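Local coordinates for oxidoreductase, 2OG-Fe oxygenase family protein, putative, expressed (Oryza sativa subsp. japonica, PDB 5XOI), which probably catalyses iron- and 2-oxoglutarate-dependent oxidation as an AlkB-family dioxygenase, represented by its C-terminal double-stranded beta-helix domain with manganese in the metal site, at residues L6-L20 with I92-L104. Residues are numbered along the deposited sequence; the frame is centred on the assembly and turned at random.
Sequences LQYLRPGMVLLKKFL and IVKDAIQASNEFL
In the double-stranded beta-helix (jelly-roll) fold of this AlkB-family domain, the hairpin at the margin of the major sheet, strands 6-10 and 13-16, lies across helix 87-106, with F103 wedged against L6, Y8 and V14. CB of L6 sits over one face of the F103 ring, 4.0 Å from its centroid in a CH-pi contact, while CD2 of L6 reaches CB of F103. F103 CZ comes up to L6 O at 3.6 Å, and Y8 CB touches CE2 of F103. With CG of F103 anti to the backbone N (chi1 169°), its ring is carried against the hairpin; an alanine in place of F103 would probably open a gap beside L6 and leave Y8 CB without its aromatic neighbour. L104 CD2 meets the edge of the Y8 ring, in its plane, 3.8 Å from CD2 of Y8; the Y8 hydroxyl is hydrogen-bonded to OE2 of E115. Past the hairpin, F19 lays CE2 and CZ against CA of A96, each at 3.6 Å, while CD2 of L16, at the end of strand 13-16, packs on one face of the F19 ring. L20 CD2 touches CG2 of I92 at 3.6 Å. No hydrogen bond spans the contact: S100 OG, beside L16 CD1 and V14 CG1, turns back to A96 O (2.9 Å), which S100 N grips from the opposite face of the carbonyl plane.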
loop_
_atom_site.group_PDB
_atom_site.type_symbol
_atom_site.label_atom_id
_atom_site.label_comp_id
_atom_site.label_asym_id
_atom_site.label_seq_id
_atom_site.Cartn_x
_atom_site.Cartn_y
_atom_site.Cartn_z
ATOM N N LEU A 6 4.687 0.046 -17.106
ATOM C CA LEU A 6 5.451 0.400 -15.916
ATOM C C LEU A 6 5.922 1.833 -16.076
ATOM O O LEU A 6 6.430 2.215 -17.138
ATOM C CB LEU A 6 6.644 -0.533 -15.690
ATOM C CG LEU A 6 6.324 -1.761 -14.838
ATOM C CD1 LEU A 6 5.782 -2.882 -15.715
ATOM C CD2 LEU A 6 7.561 -2.226 -14.081
ATOM N N GLN A 7 5.739 2.626 -15.034
ATOM C CA GLN A 7 5.970 4.057 -15.112
ATOM C C GLN A 7 6.919 4.481 -14.006
ATOM O O GLN A 7 6.739 4.102 -12.847
ATOM C CB GLN A 7 4.650 4.817 -15.037
ATOM C CG GLN A 7 3.842 4.691 -16.318
ATOM C CD GLN A 7 2.395 5.075 -16.124
ATOM O OE1 GLN A 7 2.072 5.874 -15.249
ATOM N NE2 GLN A 7 1.514 4.501 -16.930
ATOM N N TYR A 8 7.945 5.236 -14.384
ATOM C CA TYR A 8 8.942 5.759 -13.464
ATOM C C TYR A 8 8.458 7.102 -12.934
ATOM O O TYR A 8 8.282 8.051 -13.707
ATOM C CB TYR A 8 10.273 5.902 -14.202
ATOM C CG TYR A 8 11.418 6.442 -13.406
ATOM C CD1 TYR A 8 11.686 7.803 -13.370
ATOM C CD2 TYR A 8 12.262 5.594 -12.713
ATOM C CE1 TYR A 8 12.752 8.301 -12.644
ATOM C CE2 TYR A 8 13.331 6.081 -11.993
ATOM C CZ TYR A 8 13.574 7.436 -11.967
ATOM O OH TYR A 8 14.649 7.916 -11.256
ATOM N N LEU A 9 8.220 7.186 -11.625
ATOM C CA LEU A 9 7.697 8.426 -11.066
ATOM C C LEU A 9 8.782 9.325 -10.494
ATOM O O LEU A 9 8.644 10.550 -10.531
ATOM C CB LEU A 9 6.670 8.124 -9.970
ATOM C CG LEU A 9 5.425 7.332 -10.374
ATOM C CD1 LEU A 9 4.400 7.412 -9.257
ATOM C CD2 LEU A 9 4.850 7.847 -11.679
ATOM N N ARG A 10 9.838 8.735 -9.960
ATOM C CA ARG A 10 10.992 9.423 -9.406
ATOM C C ARG A 10 11.960 8.341 -8.945
ATOM O O ARG A 10 11.591 7.153 -8.936
ATOM C CB ARG A 10 10.601 10.355 -8.254
ATOM C CG ARG A 10 9.511 9.881 -7.347
ATOM C CD ARG A 10 9.274 10.953 -6.293
ATOM N NE ARG A 10 10.347 10.939 -5.301
ATOM C CZ ARG A 10 10.584 11.922 -4.437
ATOM N NH1 ARG A 10 9.814 13.006 -4.435
ATOM N NH2 ARG A 10 11.588 11.816 -3.575
ATOM N N PRO A 11 13.194 8.685 -8.574
ATOM C CA PRO A 11 14.157 7.632 -8.231
ATOM C C PRO A 11 13.635 6.693 -7.146
ATOM O O PRO A 11 13.221 7.115 -6.059
ATOM C CB PRO A 11 15.391 8.428 -7.792
ATOM C CG PRO A 11 15.320 9.671 -8.608
ATOM C CD PRO A 11 13.854 10.006 -8.680
ATOM N N GLY A 12 13.606 5.403 -7.476
ATOM C CA GLY A 12 13.117 4.389 -6.563
ATOM C C GLY A 12 11.615 4.337 -6.412
ATOM O O GLY A 12 11.122 3.745 -5.450
ATOM N N MET A 13 10.861 4.928 -7.344
ATOM C CA MET A 13 9.402 4.928 -7.275
ATOM C C MET A 13 8.834 4.494 -8.619
ATOM O O MET A 13 8.926 5.230 -9.607
ATOM C CB MET A 13 8.871 6.306 -6.879
ATOM C CG MET A 13 7.376 6.331 -6.623
ATOM S SD MET A 13 6.901 7.923 -5.954
ATOM C CE MET A 13 5.193 7.596 -5.502
ATOM N N VAL A 14 8.231 3.309 -8.642
ATOM C CA VAL A 14 7.752 2.672 -9.858
ATOM C C VAL A 14 6.282 2.333 -9.666
ATOM O O VAL A 14 5.905 1.749 -8.646
ATOM C CB VAL A 14 8.562 1.405 -10.176
ATOM C CG1 VAL A 14 7.940 0.638 -11.336
ATOM C CG2 VAL A 14 10.001 1.784 -10.493
ATOM N N LEU A 15 5.460 2.686 -10.654
ATOM C CA LEU A 15 4.050 2.321 -10.688
ATOM C C LEU A 15 3.853 1.226 -11.733
ATOM O O LEU A 15 4.169 1.420 -12.913
ATOM C CB LEU A 15 3.182 3.537 -11.010
ATOM C CG LEU A 15 1.710 3.266 -11.331
ATOM C CD1 LEU A 15 0.989 2.638 -10.134
ATOM C CD2 LEU A 15 1.036 4.550 -11.726
ATOM N N LEU A 16 3.354 0.077 -11.293
ATOM C CA LEU A 16 3.121 -1.075 -12.163
ATOM C C LEU A 16 1.628 -1.099 -12.493
ATOM O O LEU A 16 0.796 -1.489 -11.663
ATOM C CB LEU A 16 3.582 -2.366 -11.489
ATOM C CG LEU A 16 5.060 -2.461 -11.115
ATOM C CD1 LEU A 16 5.295 -1.881 -9.717
ATOM C CD2 LEU A 16 5.531 -3.902 -11.127
ATOM N N LYS A 17 1.283 -0.665 -13.703
ATOM C CA LYS A 17 -0.126 -0.553 -14.073
ATOM C C LYS A 17 -0.745 -1.931 -14.267
ATOM O O LYS A 17 -0.192 -2.773 -14.980
ATOM C CB LYS A 17 -0.284 0.270 -15.355
ATOM C CG LYS A 17 0.153 1.722 -15.234
ATOM C CD LYS A 17 -0.702 2.505 -14.253
ATOM C CE LYS A 17 -2.163 2.530 -14.677
ATOM N NZ LYS A 17 -3.043 3.238 -13.685
ATOM N N LYS A 18 -1.910 -2.147 -13.649
ATOM C CA LYS A 18 -2.694 -3.373 -13.847
ATOM C C LYS A 18 -1.845 -4.625 -13.614
ATOM O O LYS A 18 -1.952 -5.625 -14.328
ATOM C CB LYS A 18 -3.328 -3.391 -15.241
ATOM C CG LYS A 18 -4.294 -2.229 -15.508
ATOM C CD LYS A 18 -5.384 -2.150 -14.445
ATOM C CE LYS A 18 -6.227 -0.869 -14.582
ATOM N NZ LYS A 18 -7.557 -0.959 -13.875
ATOM N N PHE A 19 -0.962 -4.557 -12.615
ATOM C CA PHE A 19 -0.040 -5.661 -12.362
ATOM C C PHE A 19 -0.761 -6.883 -11.796
ATOM O O PHE A 19 -0.408 -8.024 -12.125
ATOM C CB PHE A 19 1.060 -5.189 -11.408
ATOM C CG PHE A 19 2.187 -6.158 -11.239
ATOM C CD1 PHE A 19 3.119 -6.340 -12.249
ATOM C CD2 PHE A 19 2.329 -6.875 -10.058
ATOM C CE1 PHE A 19 4.180 -7.237 -12.089
ATOM C CE2 PHE A 19 3.382 -7.776 -9.888
ATOM C CZ PHE A 19 4.305 -7.954 -10.908
ATOM N N LEU A 20 -1.769 -6.672 -10.945
ATOM C CA LEU A 20 -2.480 -7.785 -10.314
ATOM C C LEU A 20 -3.381 -8.512 -11.316
ATOM O O LEU A 20 -4.244 -7.897 -11.946
ATOM C CB LEU A 20 -3.315 -7.268 -9.140
ATOM C CG LEU A 20 -2.512 -6.601 -8.021
ATOM C CD1 LEU A 20 -3.433 -6.053 -6.911
ATOM C CD2 LEU A 20 -1.519 -7.584 -7.436
ATOM N N ILE A 92 3.454 -12.135 -4.694
ATOM C CA ILE A 92 3.141 -11.048 -5.614
ATOM C C ILE A 92 4.024 -9.841 -5.333
ATOM O O ILE A 92 4.500 -9.181 -6.259
ATOM C CB ILE A 92 1.649 -10.676 -5.530
ATOM C CG1 ILE A 92 0.773 -11.860 -5.966
ATOM C CG2 ILE A 92 1.363 -9.463 -6.405
ATOM C CD1 ILE A 92 -0.723 -11.630 -5.763
ATOM N N VAL A 93 4.273 -9.548 -4.049
ATOM C CA VAL A 93 5.154 -8.438 -3.683
ATOM C C VAL A 93 6.547 -8.634 -4.280
ATOM O O VAL A 93 7.135 -7.715 -4.863
ATOM C CB VAL A 93 5.222 -8.296 -2.149
ATOM C CG1 VAL A 93 6.402 -7.424 -1.749
ATOM C CG2 VAL A 93 3.908 -7.698 -1.602
ATOM N N LYS A 94 7.099 -9.830 -4.124
ATOM C CA LYS A 94 8.439 -10.096 -4.641
ATOM C C LYS A 94 8.471 -10.047 -6.163
ATOM O O LYS A 94 9.463 -9.591 -6.754
ATOM C CB LYS A 94 8.927 -11.450 -4.126
ATOM C CG LYS A 94 9.389 -11.400 -2.679
ATOM C CD LYS A 94 9.537 -12.789 -2.092
ATOM C CE LYS A 94 9.460 -12.769 -0.569
ATOM N NZ LYS A 94 10.611 -12.045 0.027
ATOM N N ASP A 95 7.406 -10.524 -6.817
ATOM C CA ASP A 95 7.306 -10.410 -8.272
ATOM C C ASP A 95 7.277 -8.948 -8.710
ATOM O O ASP A 95 7.885 -8.579 -9.725
ATOM C CB ASP A 95 6.046 -11.124 -8.778
ATOM C CG ASP A 95 6.156 -12.643 -8.723
ATOM O OD1 ASP A 95 7.259 -13.174 -8.493
ATOM O OD2 ASP A 95 5.118 -13.308 -8.912
ATOM N N ALA A 96 6.553 -8.104 -7.965
ATOM C CA ALA A 96 6.474 -6.687 -8.305
ATOM C C ALA A 96 7.838 -6.018 -8.203
ATOM O O ALA A 96 8.207 -5.205 -9.060
ATOM C CB ALA A 96 5.464 -5.989 -7.390
ATOM N N ILE A 97 8.597 -6.350 -7.159
ATOM C CA ILE A 97 9.953 -5.832 -7.020
ATOM C C ILE A 97 10.827 -6.331 -8.162
ATOM O O ILE A 97 11.570 -5.559 -8.777
ATOM C CB ILE A 97 10.529 -6.219 -5.648
ATOM C CG1 ILE A 97 9.723 -5.523 -4.546
ATOM C CG2 ILE A 97 11.986 -5.806 -5.548
ATOM C CD1 ILE A 97 10.071 -6.013 -3.169
ATOM N N GLN A 98 10.752 -7.629 -8.457
ATOM C CA GLN A 98 11.535 -8.176 -9.563
ATOM C C GLN A 98 11.193 -7.479 -10.876
ATOM O O GLN A 98 12.085 -7.118 -11.654
ATOM C CB GLN A 98 11.293 -9.682 -9.676
ATOM C CG GLN A 98 12.158 -10.533 -8.767
ATOM C CD GLN A 98 12.142 -12.006 -9.163
ATOM O OE1 GLN A 98 11.198 -12.481 -9.800
ATOM N NE2 GLN A 98 13.204 -12.728 -8.805
ATOM N N ALA A 99 9.902 -7.275 -11.141
ATOM C CA ALA A 99 9.510 -6.600 -12.372
ATOM C C ALA A 99 9.997 -5.161 -12.386
ATOM O O ALA A 99 10.463 -4.663 -13.420
ATOM C CB ALA A 99 7.988 -6.653 -12.548
ATOM N N SER A 100 9.899 -4.474 -11.246
ATOM C CA SER A 100 10.389 -3.102 -11.169
ATOM C C SER A 100 11.888 -3.032 -11.443
ATOM O O SER A 100 12.358 -2.147 -12.166
ATOM C CB SER A 100 10.072 -2.513 -9.798
ATOM O OG SER A 100 8.676 -2.379 -9.622
ATOM N N ASN A 101 12.661 -3.934 -10.838
ATOM C CA ASN A 101 14.105 -3.869 -11.015
ATOM C C ASN A 101 14.507 -4.179 -12.445
ATOM O O ASN A 101 15.491 -3.627 -12.938
ATOM C CB ASN A 101 14.796 -4.813 -10.036
ATOM C CG ASN A 101 14.919 -4.196 -8.661
ATOM O OD1 ASN A 101 14.751 -2.986 -8.519
ATOM N ND2 ASN A 101 15.187 -5.016 -7.642
ATOM N N GLU A 102 13.753 -5.037 -13.128
ATOM C CA GLU A 102 14.014 -5.277 -14.540
ATOM C C GLU A 102 13.719 -4.028 -15.358
ATOM O O GLU A 102 14.486 -3.671 -16.258
ATOM C CB GLU A 102 13.181 -6.460 -15.034
ATOM C CG GLU A 102 13.329 -6.738 -16.526
ATOM C CD GLU A 102 14.716 -7.217 -16.892
ATOM O OE1 GLU A 102 15.446 -7.678 -15.984
ATOM O OE2 GLU A 102 15.074 -7.132 -18.094
ATOM N N PHE A 103 12.612 -3.351 -15.046
ATOM C CA PHE A 103 12.299 -2.080 -15.687
ATOM C C PHE A 103 13.414 -1.064 -15.458
ATOM O O PHE A 103 13.872 -0.409 -16.399
ATOM C CB PHE A 103 10.956 -1.586 -15.141
ATOM C CG PHE A 103 10.611 -0.175 -15.497
ATOM C CD1 PHE A 103 10.311 0.171 -16.800
ATOM C CD2 PHE A 103 10.513 0.795 -14.509
ATOM C CE1 PHE A 103 9.954 1.471 -17.130
ATOM C CE2 PHE A 103 10.165 2.099 -14.826
ATOM C CZ PHE A 103 9.884 2.438 -16.145
ATOM N N LEU A 104 13.856 -0.910 -14.202
ATOM C CA LEU A 104 14.916 0.048 -13.898
ATOM C C LEU A 104 16.230 -0.328 -14.574
ATOM O O LEU A 104 17.002 0.559 -14.962
ATOM C CB LEU A 104 15.116 0.154 -12.381
ATOM C CG LEU A 104 13.939 0.719 -11.557
ATOM C CD1 LEU A 104 14.148 0.443 -10.091
ATOM C CD2 LEU A 104 13.795 2.216 -11.769
#